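Local coordinates for protein CDP-4-keto-6-deoxy-D-glucose-3-dehydrase (Yersinia pseudotuberculosis, PDB 3BB8) that probably removes the C-3 hydroxyl of CDP-4-keto-6-deoxy-D-glucose with a pyridoxal 5'-phosphate-type cofactor during the synthesis of lipopolysaccharide sugars, at residues A[75-80]-A[231-236]; A[58-63]-A[289-294]; A[168-173]-A[335-340]; A[322-327]-A[424-429]. The protein carries 1 engineered substitution. All blocks are in the same frame, centred on the assembly; numbering follows the deposited sequence.

Contact 1. Residues A[75-80]-A[231-236]; sequences LGVPYV and FTQSAE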
loop_
_atom_site.group_PDB
_atom_site.type_symbol
_atom_site.label_atom_id
_atom_site.label_comp_id
_atom_site.label_asym_id
_atom_site.label_seq_id
_atom_site.Cartn_x
_atom_site.Cartn_y
_atom_site.Cartn_z
ATOM N N LEU A 75 0.986 14.114 18.356
ATOM C CA LEU A 75 1.334 15.119 17.359
ATOM C C LEU A 75 0.653 16.465 17.563
ATOM O O LEU A 75 1.136 17.489 17.077
ATOM C CB LEU A 75 0.997 14.601 15.961
ATOM C CG LEU A 75 1.864 13.454 15.452
ATOM C CD1 LEU A 75 1.242 12.861 14.196
ATOM C CD2 LEU A 75 3.270 13.977 15.179
ATOM N N GLY A 76 -0.475 16.463 18.267
ATOM C CA GLY A 76 -1.198 17.700 18.488
ATOM C C GLY A 76 -2.071 18.073 17.301
ATOM O O GLY A 76 -2.238 19.255 16.992
ATOM N N VAL A 77 -2.617 17.067 16.619
ATOM C CA VAL A 77 -3.488 17.308 15.469
ATOM C C VAL A 77 -4.759 16.484 15.584
ATOM O O VAL A 77 -4.771 15.431 16.218
ATOM C CB VAL A 77 -2.801 16.965 14.129
ATOM C CG1 VAL A 77 -1.592 17.853 13.939
ATOM C CG2 VAL A 77 -2.418 15.482 14.091
ATOM N N PRO A 78 -5.849 16.957 14.968
ATOM C CA PRO A 78 -7.142 16.267 15.002
ATOM C C PRO A 78 -7.301 15.088 14.040
ATOM O O PRO A 78 -7.914 14.081 14.390
ATOM C CB PRO A 78 -8.127 17.388 14.697
ATOM C CG PRO A 78 -7.368 18.218 13.702
ATOM C CD PRO A 78 -5.970 18.269 14.303
ATOM N N TYR A 79 -6.741 15.205 12.840
ATOM C CA TYR A 79 -6.879 14.153 11.842
ATOM C C TYR A 79 -5.621 13.362 11.505
ATOM O O TYR A 79 -4.606 13.913 11.075
ATOM C CB TYR A 79 -7.462 14.758 10.575
ATOM C CG TYR A 79 -8.679 15.595 10.865
ATOM C CD1 TYR A 79 -9.817 15.022 11.436
ATOM C CD2 TYR A 79 -8.686 16.966 10.607
ATOM C CE1 TYR A 79 -10.936 15.793 11.749
ATOM C CE2 TYR A 79 -9.803 17.750 10.915
ATOM C CZ TYR A 79 -10.923 17.155 11.487
ATOM O OH TYR A 79 -12.026 17.919 11.805
ATOM N N VAL A 80 -5.713 12.052 11.700
ATOM C CA VAL A 80 -4.617 11.139 11.424
ATOM C C VAL A 80 -5.170 9.929 10.679
ATOM O O VAL A 80 -6.087 9.269 11.150
ATOM C CB VAL A 80 -3.945 10.659 12.733
ATOM C CG1 VAL A 80 -2.970 9.516 12.440
ATOM C CG2 VAL A 80 -3.219 11.828 13.406
ATOM N N PHE A 231 -1.416 12.994 8.312
ATOM C CA PHE A 231 -2.107 13.742 9.343
ATOM C C PHE A 231 -2.239 15.192 8.929
ATOM O O PHE A 231 -1.410 15.712 8.179
ATOM C CB PHE A 231 -1.404 13.594 10.701
ATOM C CG PHE A 231 0.083 13.836 10.670
ATOM C CD1 PHE A 231 0.596 15.125 10.761
ATOM C CD2 PHE A 231 0.971 12.761 10.622
ATOM C CE1 PHE A 231 1.982 15.349 10.813
ATOM C CE2 PHE A 231 2.356 12.965 10.672
ATOM C CZ PHE A 231 2.863 14.263 10.770
ATOM N N THR A 232 -3.303 15.837 9.397
ATOM C CA THR A 232 -3.573 17.215 9.020
ATOM C C THR A 232 -4.467 17.871 10.057
ATOM O O THR A 232 -4.940 17.222 10.986
ATOM C CB THR A 232 -4.283 17.269 7.634
ATOM O OG1 THR A 232 -4.475 18.631 7.231
ATOM C CG2 THR A 232 -5.638 16.586 7.700
ATOM N N GLN A 233 -4.693 19.168 9.901
ATOM C CA GLN A 233 -5.544 19.886 10.831
ATOM C C GLN A 233 -6.817 20.275 10.102
ATOM O O GLN A 233 -7.779 20.749 10.708
ATOM C CB GLN A 233 -4.809 21.120 11.344
ATOM C CG GLN A 233 -3.392 20.791 11.795
ATOM C CD GLN A 233 -2.803 21.847 12.693
ATOM O OE1 GLN A 233 -3.242 22.019 13.835
ATOM N NE2 GLN A 233 -1.807 22.569 12.185
ATOM N N SER A 234 -6.812 20.046 8.794
ATOM C CA SER A 234 -7.943 20.364 7.943
ATOM C C SER A 234 -8.893 19.192 7.715
ATOM O O SER A 234 -8.486 18.128 7.255
ATOM C CB SER A 234 -7.440 20.858 6.596
ATOM O OG SER A 234 -8.470 20.788 5.629
ATOM N N ALA A 235 -10.166 19.407 8.032
ATOM C CA ALA A 235 -11.188 18.386 7.847
ATOM C C ALA A 235 -11.371 18.139 6.359
ATOM O O ALA A 235 -11.607 17.016 5.929
ATOM C CB ALA A 235 -12.501 18.841 8.462
ATOM N N GLU A 236 -11.263 19.192 5.567
ATOM C CA GLU A 236 -11.405 19.046 4.130
ATOM C C GLU A 236 -10.323 18.135 3.543
ATOM O O GLU A 236 -10.631 17.215 2.789
ATOM C CB GLU A 236 -11.348 20.406 3.453
ATOM C CG GLU A 236 -11.409 20.336 1.940
ATOM C CD GLU A 236 -11.362 21.712 1.330
ATOM O OE1 GLU A 236 -10.762 22.577 1.986
ATOM O OE2 GLU A 236 -11.903 21.930 0.222
#
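Tyr-79 and Thr-232 form a hydrogen-bonded antiparallel pair, a worked example of how a reversed strand is inserted between two others of a mixed, largely parallel sheet. Thr-232 N donates to Tyr-79 O over 2.9 Å, and Tyr-79 N returns a longer bond of 3.3 Å to Thr-232 O, meeting it nearly head-on with a C=O...N angle of 165°. Tyr-79 O also receives a CA-H...O contact from Phe-231 CA at 3.0 Å, so two neighbouring residues converge on one carbonyl.

The apolar part gathers round Phe-231, on the face that Val-80 shares in the adjoining non-hydrogen-bonded pair. With chi1 at 49°, CG is placed so that the ring lies under Leu-75, whose CD1 presses on one ring face in a CH-pi contact, 3.7 Å from the ring centroid, while Val-77 CG2 and Val-80 CG2 both pack against Phe-231 CB.

On the sheet face shared by Tyr-79 and Thr-232, the Tyr-79 ring takes Pro-78 CB over its centre. Gln-233 O lies at the ring edge, 3.6 Å from Tyr-79 CE2, and Ala-235 CB comes within 3.5 Å of Tyr-79 OH. An ST turn closes the exit of the second strand: Ser-234 N donates to Thr-232 OG1, which also bonds to Asp-210 O.

Strand 228-232 thus lies between 79-83 and 211-215, antiparallel to both, as in the large domain of aspartate aminotransferase-fold enzymes; helix 62-75 packs on Val-80, and helix 235-245 on Thr-232 and Tyr-79.

Contact 2. Residues A[58-63]-A[289-294]; sequences LTTGRF and LKITDM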
loop_
_atom_site.group_PDB
_atom_site.type_symbol
_atom_site.label_atom_id
_atom_site.label_comp_id
_atom_site.label_asym_id
_atom_site.label_seq_id
_atom_site.Cartn_x
_atom_site.Cartn_y
_atom_site.Cartn_z
ATOM N N LEU A 58 -9.229 -8.435 11.297
ATOM C CA LEU A 58 -8.228 -8.244 10.244
ATOM C C LEU A 58 -8.089 -6.837 9.647
ATOM O O LEU A 58 -6.994 -6.263 9.677
ATOM C CB LEU A 58 -8.476 -9.253 9.117
ATOM C CG LEU A 58 -8.708 -10.700 9.574
ATOM C CD1 LEU A 58 -8.693 -11.625 8.375
ATOM C CD2 LEU A 58 -7.634 -11.119 10.558
ATOM N N THR A 59 -9.180 -6.267 9.135
ATOM C CA THR A 59 -9.110 -4.929 8.545
ATOM C C THR A 59 -8.977 -3.945 9.701
ATOM O O THR A 59 -9.073 -4.349 10.857
ATOM C CB THR A 59 -10.371 -4.579 7.711
ATOM O OG1 THR A 59 -11.552 -4.817 8.487
ATOM C CG2 THR A 59 -10.410 -5.413 6.439
ATOM N N THR A 60 -8.749 -2.668 9.408
ATOM C CA THR A 60 -8.605 -1.695 10.485
ATOM C C THR A 60 -9.855 -1.616 11.358
ATOM O O THR A 60 -10.986 -1.738 10.879
ATOM C CB THR A 60 -8.285 -0.272 9.961
ATOM O OG1 THR A 60 -9.196 0.080 8.913
ATOM C CG2 THR A 60 -6.855 -0.199 9.458
ATOM N N GLY A 61 -9.649 -1.408 12.650
ATOM C CA GLY A 61 -10.782 -1.313 13.544
ATOM C C GLY A 61 -10.406 -0.795 14.909
ATOM O O GLY A 61 -9.889 0.314 15.051
ATOM N N ARG A 62 -10.684 -1.616 15.912
ATOM C CA ARG A 62 -10.409 -1.316 17.310
ATOM C C ARG A 62 -9.029 -0.691 17.508
ATOM O O ARG A 62 -8.913 0.451 17.959
ATOM C CB ARG A 62 -10.550 -2.618 18.101
ATOM C CG ARG A 62 -10.058 -2.632 19.521
ATOM C CD ARG A 62 -10.107 -4.079 20.018
ATOM N NE ARG A 62 -9.479 -4.247 21.324
ATOM C CZ ARG A 62 -9.019 -5.407 21.782
ATOM N NH1 ARG A 62 -9.117 -6.506 21.039
ATOM N NH2 ARG A 62 -8.454 -5.468 22.982
ATOM N N PHE A 63 -7.982 -1.425 17.154
ATOM C CA PHE A 63 -6.629 -0.906 17.317
ATOM C C PHE A 63 -6.288 0.285 16.424
ATOM O O PHE A 63 -5.656 1.246 16.887
ATOM C CB PHE A 63 -5.606 -2.013 17.102
ATOM C CG PHE A 63 -5.660 -3.084 18.140
ATOM C CD1 PHE A 63 -6.340 -4.276 17.897
ATOM C CD2 PHE A 63 -5.041 -2.900 19.374
ATOM C CE1 PHE A 63 -6.398 -5.266 18.865
ATOM C CE2 PHE A 63 -5.093 -3.881 20.348
ATOM C CZ PHE A 63 -5.772 -5.069 20.097
ATOM N N LEU A 289 -4.795 1.962 -0.358
ATOM C CA LEU A 289 -3.683 1.946 0.572
ATOM C C LEU A 289 -3.989 1.913 2.067
ATOM O O LEU A 289 -3.604 2.821 2.808
ATOM C CB LEU A 289 -2.893 3.204 0.208
ATOM C CG LEU A 289 -2.458 3.276 -1.265
ATOM C CD1 LEU A 289 -2.064 4.705 -1.628
ATOM C CD2 LEU A 289 -1.306 2.318 -1.510
ATOM N N LYS A 290 -4.689 0.871 2.509
ATOM C CA LYS A 290 -5.008 0.721 3.935
ATOM C C LYS A 290 -4.201 -0.425 4.545
ATOM O O LYS A 290 -3.642 -1.261 3.824
ATOM C CB LYS A 290 -6.501 0.440 4.154
ATOM C CG LYS A 290 -7.433 1.494 3.589
ATOM C CD LYS A 290 -8.881 1.269 4.022
ATOM C CE LYS A 290 -9.792 0.927 2.841
ATOM N NZ LYS A 290 -9.464 -0.374 2.178
ATOM N N ILE A 291 -4.141 -0.460 5.873
ATOM C CA ILE A 291 -3.411 -1.520 6.552
ATOM C C ILE A 291 -4.349 -2.383 7.379
ATOM O O ILE A 291 -5.574 -2.221 7.325
ATOM C CB ILE A 291 -2.263 -0.973 7.460
ATOM C CG1 ILE A 291 -2.810 -0.414 8.782
ATOM C CG2 ILE A 291 -1.481 0.086 6.702
ATOM C CD1 ILE A 291 -3.550 0.877 8.660
ATOM N N THR A 292 -3.768 -3.318 8.120
ATOM C CA THR A 292 -4.539 -4.233 8.951
ATOM C C THR A 292 -4.524 -3.775 10.406
ATOM O O THR A 292 -3.698 -2.946 10.794
ATOM C CB THR A 292 -3.948 -5.654 8.889
ATOM O OG1 THR A 292 -2.668 -5.663 9.531
ATOM C CG2 THR A 292 -3.798 -6.105 7.446
ATOM N N ASP A 293 -5.428 -4.317 11.220
ATOM C CA ASP A 293 -5.457 -3.918 12.620
ATOM C C ASP A 293 -4.237 -4.542 13.302
ATOM O O ASP A 293 -3.774 -4.040 14.326
ATOM C CB ASP A 293 -6.769 -4.360 13.288
ATOM C CG ASP A 293 -7.329 -3.300 14.248
ATOM O OD1 ASP A 293 -7.305 -2.099 13.905
ATOM O OD2 ASP A 293 -7.810 -3.669 15.342
ATOM N N MET A 294 -3.710 -5.623 12.720
ATOM C CA MET A 294 -2.521 -6.275 13.268
ATOM C C MET A 294 -1.396 -5.245 13.324
ATOM O O MET A 294 -0.757 -5.045 14.363
ATOM C CB MET A 294 -2.078 -7.444 12.394
ATOM C CG MET A 294 -2.999 -8.638 12.431
ATOM S SD MET A 294 -4.492 -8.499 11.406
ATOM C CE MET A 294 -3.831 -8.947 9.801
#
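The Phe-63 ring presents its edge to the carboxylate of Asp-293, whose OD2 lies near the ring plane, 3.0 Å from Phe-63 CD1; the two planes are turned 56° apart. In this aspartate aminotransferase fold, Asp-293 opens helix 293-323 and turns its side chain to the beginning of helix 62-75, illustrating the principle that the start of a helix can be served by a carboxylate from a distant part of the chain. Another flat group, the guanidinium of Arg-62, has Phe-63 CZ over the centre of one face and extends away to salt bridges with Asp-55 and Glu-51.

Phe-63 N meets Asp-293 OD2 on its syn side at 2.9 Å, only 17° out of the carboxylate plane. Gly-61 N reaches Asp-293 OD1 at 2.7 Å from well above that plane, and Asn-64 N gives OD1 a further bond. Both carboxylate oxygens are therefore occupied by backbone N-H groups, and the helix end would be expected to favour the charged form.

The link is reciprocal, because Asp-293 N donates to Leu-58 O across 2.9 Å. The same carbonyl touches Thr-292 CB, and Met-294 SD, turned back by chi2 (79°), lies 3.8 Å from Leu-58 O. Gly-225 of the second subunit packs on Leu-58 and Thr-59, which places the contact at the dimer interface. Thr-60 CG2 abuts Ile-291 O at 3.2 Å and meets Ile-291 CD1 at 3.6 Å.

Contact 3. Residues A[168-173]-A[335-340]; sequences LGNLFD and EATENS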
loop_
_atom_site.group_PDB
_atom_site.type_symbol
_atom_site.label_atom_id
_atom_site.label_comp_id
_atom_site.label_asym_id
_atom_site.label_seq_id
_atom_site.Cartn_x
_atom_site.Cartn_y
_atom_site.Cartn_z
ATOM N N LEU A 168 16.674 13.285 8.270
ATOM C CA LEU A 168 17.258 12.595 9.410
ATOM C C LEU A 168 16.831 13.079 10.795
ATOM O O LEU A 168 17.549 12.880 11.776
ATOM C CB LEU A 168 18.786 12.617 9.303
ATOM C CG LEU A 168 19.364 11.812 8.131
ATOM C CD1 LEU A 168 20.884 12.023 8.059
ATOM C CD2 LEU A 168 19.032 10.337 8.318
ATOM N N GLY A 169 15.655 13.689 10.884
ATOM C CA GLY A 169 15.184 14.163 12.173
ATOM C C GLY A 169 15.461 15.643 12.350
ATOM O O GLY A 169 14.738 16.339 13.070
ATOM N N ASN A 170 16.508 16.133 11.692
ATOM C CA ASN A 170 16.840 17.544 11.797
ATOM C C ASN A 170 15.779 18.307 11.012
ATOM O O ASN A 170 15.295 17.838 9.986
ATOM C CB ASN A 170 18.251 17.803 11.253
ATOM C CG ASN A 170 18.785 19.174 11.645
ATOM O OD1 ASN A 170 18.440 19.708 12.705
ATOM N ND2 ASN A 170 19.640 19.743 10.801
ATOM N N LEU A 171 15.423 19.488 11.506
ATOM C CA LEU A 171 14.370 20.290 10.891
ATOM C C LEU A 171 14.950 21.290 9.897
ATOM O O LEU A 171 15.953 21.947 10.174
ATOM C CB LEU A 171 13.561 21.023 11.962
ATOM C CG LEU A 171 12.896 20.148 13.028
ATOM C CD1 LEU A 171 13.834 19.933 14.207
ATOM C CD2 LEU A 171 11.584 20.764 13.487
ATOM N N PHE A 172 14.311 21.400 8.736
ATOM C CA PHE A 172 14.605 22.477 7.799
ATOM C C PHE A 172 14.077 23.813 8.311
ATOM O O PHE A 172 13.331 23.862 9.290
ATOM C CB PHE A 172 14.011 22.169 6.423
ATOM C CG PHE A 172 12.510 22.101 6.413
ATOM C CD1 PHE A 172 11.751 23.259 6.436
ATOM C CD2 PHE A 172 11.858 20.880 6.382
ATOM C CE1 PHE A 172 10.370 23.200 6.426
ATOM C CE2 PHE A 172 10.478 20.815 6.372
ATOM C CZ PHE A 172 9.733 21.976 6.395
ATOM N N ASP A 173 14.465 24.894 7.643
ATOM C CA ASP A 173 14.205 26.238 8.141
ATOM C C ASP A 173 12.736 26.614 7.972
ATOM O O ASP A 173 12.372 27.334 7.043
ATOM C CB ASP A 173 15.093 27.257 7.426
ATOM C CG ASP A 173 14.943 28.658 7.987
ATOM O OD1 ASP A 173 13.950 28.910 8.702
ATOM O OD2 ASP A 173 15.817 29.507 7.712
ATOM N N GLU A 335 24.871 19.215 12.938
ATOM C CA GLU A 335 24.393 20.365 13.689
ATOM C C GLU A 335 22.889 20.590 13.529
ATOM O O GLU A 335 22.382 20.767 12.414
ATOM C CB GLU A 335 25.158 21.621 13.260
ATOM C CG GLU A 335 26.532 21.753 13.893
ATOM C CD GLU A 335 27.396 22.798 13.206
ATOM O OE1 GLU A 335 26.843 23.791 12.681
ATOM O OE2 GLU A 335 28.636 22.629 13.200
ATOM N N ALA A 336 22.180 20.575 14.654
ATOM C CA ALA A 336 20.743 20.794 14.647
ATOM C C ALA A 336 20.465 22.157 14.039
ATOM O O ALA A 336 21.255 23.085 14.196
ATOM C CB ALA A 336 20.202 20.739 16.065
ATOM N N THR A 337 19.347 22.275 13.335
ATOM C CA THR A 337 18.966 23.537 12.715
ATOM C C THR A 337 18.625 24.549 13.807
ATOM O O THR A 337 18.058 24.194 14.842
ATOM C CB THR A 337 17.759 23.338 11.766
ATOM O OG1 THR A 337 18.175 22.567 10.635
ATOM C CG2 THR A 337 17.220 24.675 11.276
ATOM N N GLU A 338 18.973 25.809 13.569
ATOM C CA GLU A 338 18.724 26.861 14.547
ATOM C C GLU A 338 17.287 26.896 15.039
ATOM O O GLU A 338 16.336 26.864 14.252
ATOM C CB GLU A 338 19.080 28.232 13.978
ATOM C CG GLU A 338 19.291 29.285 15.063
ATOM C CD GLU A 338 19.147 30.700 14.549
ATOM O OE1 GLU A 338 19.792 31.040 13.531
ATOM O OE2 GLU A 338 18.388 31.476 15.169
ATOM N N ASN A 339 17.149 26.965 16.356
ATOM C CA ASN A 339 15.856 27.022 17.013
ATOM C C ASN A 339 15.022 25.774 16.762
ATOM O O ASN A 339 13.841 25.860 16.425
ATOM C CB ASN A 339 15.092 28.271 16.560
ATOM C CG ASN A 339 13.823 28.502 17.365
ATOM O OD1 ASN A 339 13.795 28.283 18.578
ATOM N ND2 ASN A 339 12.772 28.959 16.695
ATOM N N SER A 340 15.637 24.610 16.935
ATOM C CA SER A 340 14.927 23.355 16.736
ATOM C C SER A 340 15.447 22.310 17.705
ATOM O O SER A 340 16.588 22.384 18.151
ATOM C CB SER A 340 15.111 22.856 15.300
ATOM O OG SER A 340 16.371 22.235 15.128
#
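Asn-170 reaches across to the backbone of Thr-337, showing how one amide side chain can tie together two irregular loops, here the one between strand 159-165 and helix 174-184 and the one between strands 331-332 and 340-341. From CB, the chain goes to a CG anti to the backbone N (chi1 -166°), which directs the amide towards the segment 335-340 and brings CG within 3.6 Å of Thr-337 N. One step further, Asn-170 OD1 accepts from Thr-337 N at 2.8 Å. The donor lies in the amide plane on a lone pair, with a C=O...N angle of 120°. The same oxygen also rests against Ala-336 CA, 3.2 Å away. At the other tip, Asn-170 ND2 donates to Thr-143 O, and it passes 3.2 Å from Thr-337 OG1. Oxygen and nitrogen thus face different partners, which fixes the rotation of the amide.

Leu-171 adds an apolar touch, its CD1 lying 3.4 Å from Ser-340 CB, with Tyr-200 packed against both residues. Ser-340 in turn bends its hydroxyl back to donate to Thr-337 O at 2.6 Å, bracing the turn that leads into strand 340-341. Thr-337 OG1 is modelled very close to Leu-171 O, too close for the details of that bond to be trusted.

The neighbouring Phe-172 stacks on His-166 and its side chain is about 10 Å from a bound pyridoxal 5'-phosphate. Chemically, the contact is a mainly polar seam: the side-chain carbonyl takes up a backbone N-H that has no strand partner in the other segment, while the NH2 end bonds to Thr-143 O.

Contact 4. Residues A[322-327]-A[424-429]; sequences DALQSC and YVVSKF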
loop_
_atom_site.group_PDB
_atom_site.type_symbol
_atom_site.label_atom_id
_atom_site.label_comp_id
_atom_site.label_asym_id
_atom_site.label_seq_id
_atom_site.Cartn_x
_atom_site.Cartn_y
_atom_site.Cartn_z
ATOM N N ASP A 322 29.804 14.495 21.176
ATOM C CA ASP A 322 30.779 15.035 22.114
ATOM C C ASP A 322 32.050 14.207 21.996
ATOM O O ASP A 322 33.141 14.739 21.817
ATOM C CB ASP A 322 30.243 14.953 23.544
ATOM C CG ASP A 322 31.249 15.440 24.566
ATOM O OD1 ASP A 322 31.549 16.656 24.574
ATOM O OD2 ASP A 322 31.747 14.602 25.352
ATOM N N ALA A 323 31.886 12.895 22.093
ATOM C CA ALA A 323 32.996 11.971 21.990
ATOM C C ALA A 323 33.739 12.077 20.651
ATOM O O ALA A 323 34.971 12.027 20.611
ATOM C CB ALA A 323 32.493 10.560 22.189
ATOM N N LEU A 324 32.990 12.223 19.564
ATOM C CA LEU A 324 33.560 12.314 18.218
ATOM C C LEU A 324 34.178 13.672 17.894
ATOM O O LEU A 324 34.692 13.885 16.796
ATOM C CB LEU A 324 32.479 11.993 17.183
ATOM C CG LEU A 324 32.627 10.747 16.312
ATOM C CD1 LEU A 324 33.217 9.606 17.098
ATOM C CD2 LEU A 324 31.254 10.378 15.752
ATOM N N GLN A 325 34.133 14.597 18.841
ATOM C CA GLN A 325 34.697 15.909 18.585
ATOM C C GLN A 325 36.215 15.799 18.404
ATOM O O GLN A 325 36.864 16.721 17.916
ATOM C CB GLN A 325 34.384 16.848 19.743
ATOM C CG GLN A 325 34.389 18.305 19.337
ATOM C CD GLN A 325 33.057 18.742 18.775
ATOM O OE1 GLN A 325 32.940 19.811 18.183
ATOM N NE2 GLN A 325 32.033 17.921 18.977
ATOM N N SER A 326 36.770 14.659 18.797
ATOM C CA SER A 326 38.201 14.422 18.696
ATOM C C SER A 326 38.670 14.226 17.260
ATOM O O SER A 326 39.871 14.262 16.982
ATOM C CB SER A 326 38.575 13.194 19.515
ATOM O OG SER A 326 37.907 12.049 19.025
ATOM N N CYS A 327 37.726 14.014 16.348
ATOM C CA CYS A 327 38.060 13.810 14.949
ATOM C C CYS A 327 37.676 15.010 14.091
ATOM O O CYS A 327 37.791 14.965 12.874
ATOM C CB CYS A 327 37.350 12.567 14.429
ATOM S SG CYS A 327 37.641 11.103 15.420
ATOM N N TYR A 424 32.379 2.177 21.701
ATOM C CA TYR A 424 33.096 1.279 20.811
ATOM C C TYR A 424 33.240 1.909 19.430
ATOM O O TYR A 424 34.302 1.828 18.812
ATOM C CB TYR A 424 32.365 -0.056 20.680
ATOM C CG TYR A 424 32.950 -0.937 19.600
ATOM C CD1 TYR A 424 34.175 -1.580 19.782
ATOM C CD2 TYR A 424 32.308 -1.083 18.372
ATOM C CE1 TYR A 424 34.746 -2.346 18.767
ATOM C CE2 TYR A 424 32.871 -1.844 17.350
ATOM C CZ TYR A 424 34.087 -2.471 17.555
ATOM O OH TYR A 424 34.643 -3.225 16.554
ATOM N N VAL A 425 32.163 2.523 18.947
ATOM C CA VAL A 425 32.184 3.169 17.645
ATOM C C VAL A 425 33.232 4.274 17.646
ATOM O O VAL A 425 34.046 4.370 16.726
ATOM C CB VAL A 425 30.797 3.769 17.294
ATOM C CG1 VAL A 425 30.911 4.746 16.133
ATOM C CG2 VAL A 425 29.836 2.650 16.940
ATOM N N VAL A 426 33.202 5.104 18.681
ATOM C CA VAL A 426 34.146 6.206 18.810
ATOM C C VAL A 426 35.603 5.734 18.780
ATOM O O VAL A 426 36.454 6.385 18.177
ATOM C CB VAL A 426 33.898 7.005 20.120
ATOM C CG1 VAL A 426 35.079 7.912 20.421
ATOM C CG2 VAL A 426 32.649 7.850 19.979
ATOM N N SER A 427 35.893 4.608 19.422
ATOM C CA SER A 427 37.260 4.106 19.446
ATOM C C SER A 427 37.680 3.694 18.039
ATOM O O SER A 427 38.858 3.787 17.676
ATOM C CB SER A 427 37.388 2.918 20.412
ATOM O OG SER A 427 36.868 1.721 19.858
ATOM N N LYS A 428 36.714 3.244 17.244
ATOM C CA LYS A 428 37.011 2.835 15.880
ATOM C C LYS A 428 37.305 4.042 14.996
ATOM O O LYS A 428 38.149 3.971 14.105
ATOM C CB LYS A 428 35.865 2.002 15.312
ATOM C CG LYS A 428 35.875 0.570 15.821
ATOM C CD LYS A 428 37.194 -0.085 15.472
ATOM C CE LYS A 428 37.287 -1.511 15.972
ATOM N NZ LYS A 428 38.612 -2.115 15.610
ATOM N N PHE A 429 36.622 5.154 15.240
ATOM C CA PHE A 429 36.879 6.350 14.455
ATOM C C PHE A 429 38.280 6.850 14.811
ATOM O O PHE A 429 39.064 7.227 13.937
ATOM C CB PHE A 429 35.848 7.439 14.759
ATOM C CG PHE A 429 34.691 7.470 13.799
ATOM C CD1 PHE A 429 33.661 6.538 13.892
ATOM C CD2 PHE A 429 34.629 8.440 12.799
ATOM C CE1 PHE A 429 32.580 6.572 13.006
ATOM C CE2 PHE A 429 33.554 8.481 11.907
ATOM C CZ PHE A 429 32.528 7.546 12.013
#
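The side chains of Leu-324 and Val-426 run antiparallel alongside one another, so that the methyl Leu-324 CD1 comes to rest on Val-426 CG2 at 3.4 Å. This is an example of small and branched apolar side chains packing where the end of one helix meets the flank of another. Val-426 CG2, anti to the carbonyl carbon, faces the partner and also touches Ala-323 CB at 3.5 Å. A single methyl thus meets two residues of the segment 322-327.

One helical turn on, Phe-429 faces the same segment with its CB. Leu-324 CD1 approaches this atom to 4.1 Å and stands obliquely to the ring, while Cys-327 SG lies 4.1 Å from Phe-429 CB. Beyond the pair, Phe-347 and Ile-349 of strand 347-351 pack on Leu-324, and Ile-349, Phe-409 and Ile-411 on Phe-429, so both segments pack against the antiparallel sheet of strands 331-332, 347-351 and 408-411.

Ser-326 OG bonds to Glu-430 just past the segment, at the margin. Between the two segments themselves the chemistry is wholly apolar, which implies cohesion by shape and burial and not by directional bonds.

How the contacts relate
Contacts 1 and 2, their centres about 19 Å apart, are linked by helix 62-75, which starts in contact 2 and leads to the strand of contact 1; along the chain contact 1 is nested within contact 2. Contact 3 crosses each of the other three in sequence, whereas contact 4 opens after contacts 1 and 2 have closed. Helix 293-323 begins in contact 2 and ends in contact 4, whose centres lie about 44 Å apart on opposite sides of the chain's centre. One long helix therefore connects the dimer-facing region with the small antiparallel sheet. Contacts 1, 2 and 3 all have a side chain within about 12 Å of a bound cofactor, whereas contact 4 lies away from the cofactor sites.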